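Local atomic coordinates of sulfate adenylyltransferase, adenylylsulfate kinase (Thiobacillus denitrificans, PDB entry 3CR8), a protein that phosphorylates adenosine 5'-phosphosulfate at the expense of ATP to give 3'-phosphoadenylyl sulfate, but lacks ATP sulfurylase activity. Residues P363-F374 / T439-P449; R424-G432 / P449-V460. All coordinates share one frame; numbering follows the deposited sequence.

Contact 1. Residues P363-F374 / T439-P449; sequences PPRERQGFTVFF and TKNRGIAICAP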
loop_
_atom_site.group_PDB
_atom_site.type_symbol
_atom_site.label_atom_id
_atom_site.label_comp_id
_atom_site.label_asym_id
_atom_site.label_seq_id
_atom_site.Cartn_x
_atom_site.Cartn_y
_atom_site.Cartn_z
ATOM N N PRO A 363 15.689 20.849 1.638
ATOM C CA PRO A 363 15.736 19.687 0.740
ATOM C C PRO A 363 17.119 19.115 0.592
ATOM O O PRO A 363 18.101 19.802 0.873
ATOM C CB PRO A 363 15.292 20.265 -0.615
ATOM C CG PRO A 363 14.746 21.644 -0.321
ATOM C CD PRO A 363 15.473 22.104 0.896
ATOM N N PRO A 364 17.200 17.855 0.141
ATOM C CA PRO A 364 18.470 17.188 -0.179
ATOM C C PRO A 364 19.167 17.912 -1.339
ATOM O O PRO A 364 18.474 18.500 -2.183
ATOM C CB PRO A 364 18.035 15.785 -0.631
ATOM C CG PRO A 364 16.634 15.638 -0.214
ATOM C CD PRO A 364 16.033 16.994 -0.114
ATOM N N ARG A 365 20.499 17.878 -1.402
ATOM C CA ARG A 365 21.166 18.609 -2.464
ATOM C C ARG A 365 20.518 18.201 -3.773
ATOM O O ARG A 365 20.175 19.050 -4.577
ATOM C CB ARG A 365 22.662 18.349 -2.472
ATOM C CG ARG A 365 23.345 18.831 -1.227
ATOM C CD ARG A 365 24.861 18.869 -1.391
ATOM N NE ARG A 365 25.516 19.330 -0.167
ATOM C CZ ARG A 365 25.848 18.538 0.850
ATOM N NH1 ARG A 365 25.592 17.230 0.797
ATOM N NH2 ARG A 365 26.436 19.059 1.922
ATOM N N GLU A 366 20.320 16.895 -3.954
ATOM C CA GLU A 366 19.590 16.330 -5.086
ATOM C C GLU A 366 18.424 17.212 -5.573
ATOM O O GLU A 366 18.109 17.260 -6.771
ATOM C CB GLU A 366 19.061 14.979 -4.650
ATOM C CG GLU A 366 18.335 14.165 -5.691
ATOM C CD GLU A 366 18.184 12.718 -5.240
ATOM O OE1 GLU A 366 17.874 12.491 -4.039
ATOM O OE2 GLU A 366 18.396 11.809 -6.080
ATOM N N ARG A 367 17.803 17.935 -4.650
ATOM C CA ARG A 367 16.522 18.544 -4.942
ATOM C C ARG A 367 16.497 20.046 -4.653
ATOM O O ARG A 367 15.514 20.731 -4.940
ATOM C CB ARG A 367 15.433 17.798 -4.165
ATOM C CG ARG A 367 14.176 17.579 -4.955
ATOM C CD ARG A 367 13.723 16.133 -4.900
ATOM N NE ARG A 367 13.298 15.722 -3.566
ATOM C CZ ARG A 367 12.149 16.089 -3.003
ATOM N NH1 ARG A 367 11.304 16.896 -3.653
ATOM N NH2 ARG A 367 11.851 15.659 -1.781
ATOM N N GLN A 368 17.595 20.554 -4.104
ATOM C CA GLN A 368 17.662 21.957 -3.735
ATOM C C GLN A 368 18.197 22.808 -4.862
ATOM O O GLN A 368 18.723 22.305 -5.838
ATOM C CB GLN A 368 18.484 22.185 -2.466
ATOM C CG GLN A 368 19.969 21.938 -2.594
ATOM C CD GLN A 368 20.720 22.379 -1.347
ATOM O OE1 GLN A 368 21.942 22.222 -1.248
ATOM N NE2 GLN A 368 19.990 22.953 -0.389
ATOM N N GLY A 369 18.012 24.115 -4.715
ATOM C CA GLY A 369 18.363 25.071 -5.735
ATOM C C GLY A 369 19.828 25.352 -5.628
ATOM O O GLY A 369 20.449 25.083 -4.612
ATOM N N PHE A 370 20.386 25.871 -6.703
ATOM C CA PHE A 370 21.784 26.232 -6.726
ATOM C C PHE A 370 22.059 27.099 -7.939
ATOM O O PHE A 370 21.404 26.962 -9.000
ATOM C CB PHE A 370 22.656 25.004 -6.774
ATOM C CG PHE A 370 22.435 24.134 -7.992
ATOM C CD1 PHE A 370 21.386 23.243 -8.041
ATOM C CD2 PHE A 370 23.317 24.169 -9.060
ATOM C CE1 PHE A 370 21.199 22.443 -9.136
ATOM C CE2 PHE A 370 23.132 23.364 -10.167
ATOM C CZ PHE A 370 22.075 22.505 -10.208
ATOM N N THR A 371 23.007 28.021 -7.788
ATOM C CA THR A 371 23.429 28.807 -8.936
ATOM C C THR A 371 24.792 28.285 -9.365
ATOM O O THR A 371 25.603 27.847 -8.538
ATOM C CB THR A 371 23.459 30.346 -8.685
ATOM O OG1 THR A 371 24.717 30.719 -8.133
ATOM C CG2 THR A 371 22.400 30.774 -7.741
ATOM N N VAL A 372 25.018 28.281 -10.667
ATOM C CA VAL A 372 26.321 27.961 -11.227
ATOM C C VAL A 372 26.894 29.292 -11.672
ATOM O O VAL A 372 26.328 29.959 -12.538
ATOM C CB VAL A 372 26.207 27.044 -12.464
ATOM C CG1 VAL A 372 27.485 27.061 -13.237
ATOM C CG2 VAL A 372 25.850 25.629 -12.063
ATOM N N PHE A 373 28.004 29.682 -11.063
ATOM C CA PHE A 373 28.574 31.010 -11.253
ATOM C C PHE A 373 29.912 30.921 -12.000
ATOM O O PHE A 373 30.945 30.561 -11.420
ATOM C CB PHE A 373 28.766 31.669 -9.885
ATOM C CG PHE A 373 28.776 33.154 -9.932
ATOM C CD1 PHE A 373 29.918 33.847 -10.331
ATOM C CD2 PHE A 373 27.646 33.864 -9.579
ATOM C CE1 PHE A 373 29.923 35.219 -10.371
ATOM C CE2 PHE A 373 27.644 35.230 -9.614
ATOM C CZ PHE A 373 28.789 35.914 -10.011
ATOM N N PHE A 374 29.898 31.208 -13.292
ATOM C CA PHE A 374 31.119 31.162 -14.095
ATOM C C PHE A 374 31.951 32.423 -13.878
ATOM O O PHE A 374 31.445 33.539 -13.977
ATOM C CB PHE A 374 30.790 31.098 -15.591
ATOM C CG PHE A 374 30.167 29.805 -16.047
ATOM C CD1 PHE A 374 28.837 29.518 -15.773
ATOM C CD2 PHE A 374 30.896 28.897 -16.809
ATOM C CE1 PHE A 374 28.249 28.346 -16.215
ATOM C CE2 PHE A 374 30.317 27.705 -17.262
ATOM C CZ PHE A 374 28.988 27.437 -16.955
ATOM N N THR A 439 17.326 30.496 -6.364
ATOM C CA THR A 439 17.782 29.282 -5.714
ATOM C C THR A 439 17.068 29.006 -4.375
ATOM O O THR A 439 16.660 27.870 -4.112
ATOM C CB THR A 439 19.351 29.186 -5.665
ATOM O OG1 THR A 439 19.799 28.918 -4.326
ATOM C CG2 THR A 439 19.970 30.457 -6.148
ATOM N N LYS A 440 16.924 30.034 -3.545
ATOM C CA LYS A 440 16.011 29.997 -2.406
ATOM C C LYS A 440 14.725 29.233 -2.775
ATOM O O LYS A 440 14.274 28.370 -2.041
ATOM C CB LYS A 440 15.678 31.432 -1.988
ATOM C CG LYS A 440 14.518 31.614 -1.002
ATOM C CD LYS A 440 13.942 32.996 -1.177
ATOM C CE LYS A 440 13.272 33.576 0.047
ATOM N NZ LYS A 440 13.208 35.087 -0.132
ATOM N N ASN A 441 14.166 29.537 -3.937
ATOM C CA ASN A 441 12.931 28.933 -4.400
ATOM C C ASN A 441 13.090 27.611 -5.156
ATOM O O ASN A 441 12.155 27.181 -5.838
ATOM C CB ASN A 441 12.167 29.923 -5.280
ATOM C CG ASN A 441 11.002 30.519 -4.576
ATOM O OD1 ASN A 441 10.102 29.790 -4.132
ATOM N ND2 ASN A 441 10.992 31.855 -4.452
ATOM N N ARG A 442 14.259 26.984 -5.065
ATOM C CA ARG A 442 14.429 25.626 -5.585
ATOM C C ARG A 442 14.647 25.570 -7.085
ATOM O O ARG A 442 14.369 24.557 -7.727
ATOM C CB ARG A 442 13.216 24.745 -5.231
ATOM C CG ARG A 442 13.460 23.647 -4.189
ATOM C CD ARG A 442 14.585 24.024 -3.220
ATOM N NE ARG A 442 14.217 24.664 -1.941
ATOM C CZ ARG A 442 12.984 24.872 -1.468
ATOM N NH1 ARG A 442 11.910 24.511 -2.162
ATOM N NH2 ARG A 442 12.825 25.453 -0.277
ATOM N N GLY A 443 15.141 26.655 -7.662
ATOM C CA GLY A 443 15.490 26.639 -9.075
ATOM C C GLY A 443 17.000 26.631 -9.229
ATOM O O GLY A 443 17.735 26.739 -8.240
ATOM N N ILE A 444 17.481 26.492 -10.462
ATOM C CA ILE A 444 18.914 26.628 -10.697
ATOM C C ILE A 444 19.190 27.851 -11.561
ATOM O O ILE A 444 18.595 28.002 -12.643
ATOM C CB ILE A 444 19.593 25.355 -11.305
ATOM C CG1 ILE A 444 19.946 25.555 -12.755
ATOM C CG2 ILE A 444 18.772 24.036 -11.171
ATOM C CD1 ILE A 444 20.436 24.273 -13.318
ATOM N N ALA A 445 20.081 28.723 -11.074
ATOM C CA ALA A 445 20.438 29.973 -11.777
ATOM C C ALA A 445 21.845 29.900 -12.316
ATOM O O ALA A 445 22.773 29.549 -11.592
ATOM C CB ALA A 445 20.320 31.186 -10.858
ATOM N N ILE A 446 22.019 30.262 -13.580
ATOM C CA ILE A 446 23.334 30.174 -14.218
ATOM C C ILE A 446 23.836 31.536 -14.650
ATOM O O ILE A 446 23.275 32.134 -15.549
ATOM C CB ILE A 446 23.274 29.300 -15.468
ATOM C CG1 ILE A 446 23.033 27.842 -15.094
ATOM C CG2 ILE A 446 24.525 29.432 -16.257
ATOM C CD1 ILE A 446 22.498 27.079 -16.262
ATOM N N CYS A 447 24.905 32.002 -14.017
ATOM C CA CYS A 447 25.396 33.354 -14.208
ATOM C C CYS A 447 26.823 33.451 -14.678
ATOM O O CYS A 447 27.693 32.747 -14.179
ATOM C CB CYS A 447 25.545 34.047 -12.861
ATOM S SG CYS A 447 24.107 33.982 -11.911
ATOM N N ALA A 448 27.069 34.370 -15.612
ATOM C CA ALA A 448 28.425 34.657 -16.081
ATOM C C ALA A 448 28.733 36.135 -16.351
ATOM O O ALA A 448 29.108 36.500 -17.459
ATOM C CB ALA A 448 28.572 33.824 -17.355
ATOM N N PRO A 449 28.591 36.982 -15.322
ATOM C CA PRO A 449 28.923 38.401 -15.386
ATOM C C PRO A 449 30.427 38.646 -15.364
ATOM O O PRO A 449 31.230 37.737 -15.119
ATOM C CB PRO A 449 28.351 38.906 -14.069
ATOM C CG PRO A 449 28.740 37.809 -13.130
ATOM C CD PRO A 449 28.245 36.609 -13.937
#
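Phe370 and Ile444 pair at the start of two parallel strands, 370-374 and 444-447, neighbours in the five-stranded parallel sheet of the P-loop kinase fold. The Phe370 side chain lies alongside Ile444 with CG between its own backbone N and carbonyl carbon (chi1 61°), which brings one ring face against the branched carbon: Ile444 CB stands over it, 4.0 Å from the centroid of the Phe370 ring, in a CH-pi contact. An aromatic ring suits this place because it offers a flat apolar face to a beta-branched neighbour, and on the same face of the sheet Val372 and Ile446 continue the layer, backed by helix 380-394. Before the strands, Arg442 buries more surface against residues 363-374 than any other residue of the contact. It takes positive phi as the C-prime residue of the Schellman motif ending helix 421-440, and its chain, bent at chi2 and chi3, runs beside the backbone of Gln368 and Gly369. Pro363 CG lies over one face of its guanidinium, 3.5 Å from Arg442 NE. Glycine suits position 369, since a side chain there would probably run into Thr439 O. On the other sheet face the small Cys447 lets the Phe373 ring come close, Cys447 CB lying 3.9 Å from Phe373 CD2, while SG meets the ring obliquely. Backbone bonds join the strands throughout; at the far end Phe374 N donates to Cys447 O at 2.8 Å, and that oxygen also lies at the edge of the Phe374 ring.

Contact 2. Residues R424-G432 / P449-V460; sequences RDVNVRRIG and PIAPYRQTRRDV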
loop_
_atom_site.group_PDB
_atom_site.type_symbol
_atom_site.label_atom_id
_atom_site.label_comp_id
_atom_site.label_asym_id
_atom_site.label_seq_id
_atom_site.Cartn_x
_atom_site.Cartn_y
_atom_site.Cartn_z
ATOM N N ARG A 424 29.858 48.456 -12.075
ATOM C CA ARG A 424 29.987 47.054 -12.443
ATOM C C ARG A 424 29.908 46.176 -11.211
ATOM O O ARG A 424 29.555 45.006 -11.292
ATOM C CB ARG A 424 31.276 46.792 -13.223
ATOM C CG ARG A 424 31.019 46.723 -14.715
ATOM C CD ARG A 424 29.615 46.196 -14.925
ATOM N NE ARG A 424 29.336 45.769 -16.292
ATOM C CZ ARG A 424 28.323 46.223 -17.023
ATOM N NH1 ARG A 424 27.487 47.135 -16.531
ATOM N NH2 ARG A 424 28.142 45.765 -18.250
ATOM N N ASP A 425 30.217 46.770 -10.067
ATOM C CA ASP A 425 30.247 46.051 -8.813
ATOM C C ASP A 425 28.880 46.133 -8.140
ATOM O O ASP A 425 28.678 45.631 -7.024
ATOM C CB ASP A 425 31.324 46.650 -7.926
ATOM C CG ASP A 425 31.468 45.927 -6.619
ATOM O OD1 ASP A 425 32.460 45.178 -6.494
ATOM O OD2 ASP A 425 30.594 46.106 -5.730
ATOM N N VAL A 426 27.939 46.784 -8.819
ATOM C CA VAL A 426 26.557 46.790 -8.356
ATOM C C VAL A 426 25.790 45.849 -9.259
ATOM O O VAL A 426 24.918 45.107 -8.813
ATOM C CB VAL A 426 25.915 48.199 -8.371
ATOM C CG1 VAL A 426 25.147 48.444 -9.684
ATOM C CG2 VAL A 426 25.009 48.381 -7.134
ATOM N N ASN A 427 26.140 45.875 -10.538
ATOM C CA ASN A 427 25.636 44.905 -11.491
ATOM C C ASN A 427 25.833 43.466 -11.015
ATOM O O ASN A 427 24.935 42.634 -11.141
ATOM C CB ASN A 427 26.367 45.057 -12.806
ATOM C CG ASN A 427 25.983 43.995 -13.799
ATOM O OD1 ASN A 427 24.849 43.936 -14.259
ATOM N ND2 ASN A 427 26.933 43.152 -14.146
ATOM N N VAL A 428 27.015 43.170 -10.479
ATOM C CA VAL A 428 27.307 41.818 -10.016
ATOM C C VAL A 428 26.400 41.430 -8.849
ATOM O O VAL A 428 25.707 40.415 -8.936
ATOM C CB VAL A 428 28.799 41.629 -9.642
ATOM C CG1 VAL A 428 29.018 40.294 -8.966
ATOM C CG2 VAL A 428 29.662 41.719 -10.874
ATOM N N ARG A 429 26.394 42.231 -7.775
ATOM C CA ARG A 429 25.564 41.912 -6.625
ATOM C C ARG A 429 24.121 41.810 -7.055
ATOM O O ARG A 429 23.375 40.964 -6.559
ATOM C CB ARG A 429 25.701 42.963 -5.531
ATOM C CG ARG A 429 26.932 42.784 -4.712
ATOM C CD ARG A 429 26.762 43.338 -3.325
ATOM N NE ARG A 429 28.019 43.204 -2.602
ATOM C CZ ARG A 429 29.107 43.913 -2.876
ATOM N NH1 ARG A 429 29.078 44.810 -3.849
ATOM N NH2 ARG A 429 30.220 43.731 -2.184
ATOM N N ARG A 430 23.759 42.622 -8.032
ATOM C CA ARG A 430 22.414 42.670 -8.550
ATOM C C ARG A 430 22.035 41.329 -9.031
ATOM O O ARG A 430 20.944 40.859 -8.829
ATOM C CB ARG A 430 22.376 43.576 -9.751
ATOM C CG ARG A 430 21.038 43.622 -10.400
ATOM C CD ARG A 430 20.334 44.879 -10.031
ATOM N NE ARG A 430 20.309 45.809 -11.144
ATOM C CZ ARG A 430 20.352 47.121 -11.006
ATOM N NH1 ARG A 430 20.449 47.647 -9.804
ATOM N NH2 ARG A 430 20.308 47.899 -12.066
ATOM N N ILE A 431 22.959 40.724 -9.722
ATOM C CA ILE A 431 22.741 39.393 -10.251
ATOM C C ILE A 431 22.854 38.274 -9.212
ATOM O O ILE A 431 22.144 37.283 -9.282
ATOM C CB ILE A 431 23.663 39.109 -11.396
ATOM C CG1 ILE A 431 23.181 39.840 -12.649
ATOM C CG2 ILE A 431 23.701 37.628 -11.663
ATOM C CD1 ILE A 431 23.976 39.459 -13.908
ATOM N N GLY A 432 23.731 38.438 -8.237
ATOM C CA GLY A 432 23.772 37.512 -7.126
ATOM C C GLY A 432 22.426 37.513 -6.412
ATOM O O GLY A 432 21.955 36.483 -5.919
ATOM N N PRO A 449 28.591 36.982 -15.322
ATOM C CA PRO A 449 28.923 38.401 -15.386
ATOM C C PRO A 449 30.427 38.646 -15.364
ATOM O O PRO A 449 31.230 37.737 -15.119
ATOM C CB PRO A 449 28.351 38.906 -14.069
ATOM C CG PRO A 449 28.740 37.809 -13.130
ATOM C CD PRO A 449 28.245 36.609 -13.937
ATOM N N ILE A 450 30.798 39.896 -15.600
ATOM C CA ILE A 450 32.177 40.337 -15.457
ATOM C C ILE A 450 32.462 40.732 -14.002
ATOM O O ILE A 450 31.886 41.698 -13.488
ATOM C CB ILE A 450 32.482 41.510 -16.411
ATOM C CG1 ILE A 450 31.209 42.304 -16.709
ATOM C CG2 ILE A 450 33.011 40.990 -17.729
ATOM C CD1 ILE A 450 30.547 42.926 -15.488
ATOM N N ALA A 451 33.334 39.976 -13.337
ATOM C CA ALA A 451 33.634 40.221 -11.924
ATOM C C ALA A 451 35.080 39.888 -11.617
ATOM O O ALA A 451 35.487 38.729 -11.665
ATOM C CB ALA A 451 32.697 39.429 -11.020
ATOM N N PRO A 452 35.865 40.916 -11.301
ATOM C CA PRO A 452 37.311 40.779 -11.166
ATOM C C PRO A 452 37.773 40.832 -9.714
ATOM O O PRO A 452 38.956 40.642 -9.463
ATOM C CB PRO A 452 37.834 42.013 -11.923
ATOM C CG PRO A 452 36.574 42.849 -12.303
ATOM C CD PRO A 452 35.480 42.324 -11.425
ATOM N N TYR A 453 36.866 41.075 -8.776
ATOM C CA TYR A 453 37.253 41.314 -7.390
ATOM C C TYR A 453 36.935 40.038 -6.613
ATOM O O TYR A 453 35.801 39.579 -6.619
ATOM C CB TYR A 453 36.602 42.608 -6.883
ATOM C CG TYR A 453 37.035 43.862 -7.618
ATOM C CD1 TYR A 453 37.547 43.789 -8.910
ATOM C CD2 TYR A 453 36.909 45.125 -7.025
ATOM C CE1 TYR A 453 37.940 44.922 -9.588
ATOM C CE2 TYR A 453 37.298 46.272 -7.698
ATOM C CZ TYR A 453 37.813 46.161 -8.982
ATOM O OH TYR A 453 38.202 47.292 -9.664
ATOM N N ARG A 454 37.895 39.503 -5.925
ATOM C CA ARG A 454 37.471 38.503 -5.041
ATOM C C ARG A 454 36.373 39.209 -4.248
ATOM O O ARG A 454 35.301 38.643 -4.157
ATOM C CB ARG A 454 38.661 38.136 -4.166
ATOM N N GLN A 455 36.550 40.381 -3.612
ATOM C CA GLN A 455 35.625 40.399 -2.498
ATOM C C GLN A 455 34.177 40.236 -2.990
ATOM O O GLN A 455 33.364 39.530 -2.364
ATOM C CB GLN A 455 35.803 41.708 -1.726
ATOM C CG GLN A 455 34.994 41.809 -0.464
ATOM C CD GLN A 455 35.207 40.624 0.472
ATOM O OE1 GLN A 455 34.359 40.334 1.323
ATOM N NE2 GLN A 455 36.336 39.933 0.323
ATOM N N THR A 456 33.854 40.908 -4.109
ATOM C CA THR A 456 32.463 40.969 -4.588
ATOM C C THR A 456 31.917 39.592 -4.914
ATOM O O THR A 456 30.783 39.256 -4.574
ATOM C CB THR A 456 32.231 41.956 -5.762
ATOM O OG1 THR A 456 32.029 43.264 -5.221
ATOM C CG2 THR A 456 30.975 41.588 -6.532
ATOM N N ARG A 457 32.744 38.781 -5.542
ATOM C CA ARG A 457 32.384 37.399 -5.764
ATOM C C ARG A 457 32.184 36.633 -4.448
ATOM O O ARG A 457 31.386 35.696 -4.399
ATOM C CB ARG A 457 33.395 36.715 -6.680
ATOM C CG ARG A 457 33.192 37.124 -8.149
ATOM C CD ARG A 457 34.111 36.385 -9.133
ATOM N NE ARG A 457 35.457 36.949 -9.210
ATOM C CZ ARG A 457 36.536 36.394 -8.663
ATOM N NH1 ARG A 457 36.444 35.246 -7.994
ATOM N NH2 ARG A 457 37.710 36.991 -8.781
ATOM N N ARG A 458 32.861 37.025 -3.363
ATOM C CA ARG A 458 32.613 36.307 -2.112
ATOM C C ARG A 458 31.255 36.574 -1.545
ATOM O O ARG A 458 30.608 35.669 -1.030
ATOM C CB ARG A 458 33.692 36.506 -1.056
ATOM C CG ARG A 458 33.304 35.657 0.083
ATOM C CD ARG A 458 33.285 34.177 -0.101
ATOM N NE ARG A 458 34.690 33.907 -0.334
ATOM C CZ ARG A 458 35.182 32.719 -0.650
ATOM N NH1 ARG A 458 34.355 31.711 -0.891
ATOM N NH2 ARG A 458 36.496 32.557 -0.772
ATOM N N ASP A 459 30.842 37.838 -1.648
ATOM C CA ASP A 459 29.592 38.290 -1.069
ATOM C C ASP A 459 28.447 37.601 -1.790
ATOM O O ASP A 459 27.510 37.109 -1.161
ATOM C CB ASP A 459 29.481 39.816 -1.154
ATOM C CG ASP A 459 30.506 40.534 -0.262
ATOM O OD1 ASP A 459 31.254 41.374 -0.796
ATOM O OD2 ASP A 459 30.575 40.251 0.958
ATOM N N VAL A 460 28.542 37.555 -3.111
ATOM C CA VAL A 460 27.572 36.828 -3.900
ATOM C C VAL A 460 27.497 35.377 -3.439
ATOM O O VAL A 460 26.433 34.879 -3.073
ATOM C CB VAL A 460 27.856 36.934 -5.409
ATOM C CG1 VAL A 460 26.983 35.982 -6.178
ATOM C CG2 VAL A 460 27.594 38.354 -5.889
#
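Asp459 OD1 receives Arg429 NH2 at 2.9 Å, in a salt bridge that joins helix 424-432 to helix 454-460. The donor comes from above the carboxylate plane rather than within it, and the two flat groups are turned 34° apart. Arginine suits the site because its chain, extended from CG to NE, carries the guanidinium across, where its second nitrogen can serve the first helix: Arg429 NH1 meets Asp425 OD2 on the syn side at 2.7 Å. Thr456 CB sits over a face of the guanidinium, and its hydroxyl bonds to Asp425 OD1, though the modelled length is doubtfully short. A methionine in place of Arg429 would lack both N-H donors, which would probably leave Asp425 and Asp459 without the positive charge they share. Beside these polar groups Val428 packs between the helices with both branches. Val428 CG1, anti to the backbone N, meets Thr456 CG2 and, at 3.9 Å, Val460 CG2, while Val428 CG2 packs on Ala451 CB. Gly432 allows Val460 CG1 to come within 3.7 Å of its CA. The axes of segments 424-432 and 454-460 approach to 9.5 Å and cross at -19°, nearly parallel, as do successive helices on one face of the parallel sheet in an alpha/beta P-loop kinase.

In the fold
Contact 1 pairs two neighbouring strands of the sheet and contact 2 packs the two helices that cover one of its faces, their centres lying about 17 Å apart. The chain alternates between them: helix 421-440 leads into strand 444-447, and Pro449, shared by both, leads on toward helix 454-465. Across the layers Phe373 CE2 touches Val460 CG1 at 3.6 Å, and Cys447 SG lies 3.7 Å from Ile431 CG2, which ties strands to helices. Both contacts border the probable ATP site: the side chains of Phe374 and Ile450 each come within about 4 Å of that of Lys382 in the predicted P-loop. Arg442 of contact 1, and Val426 and Arg430, whose side chains turn from contact 2, also touch a second subunit.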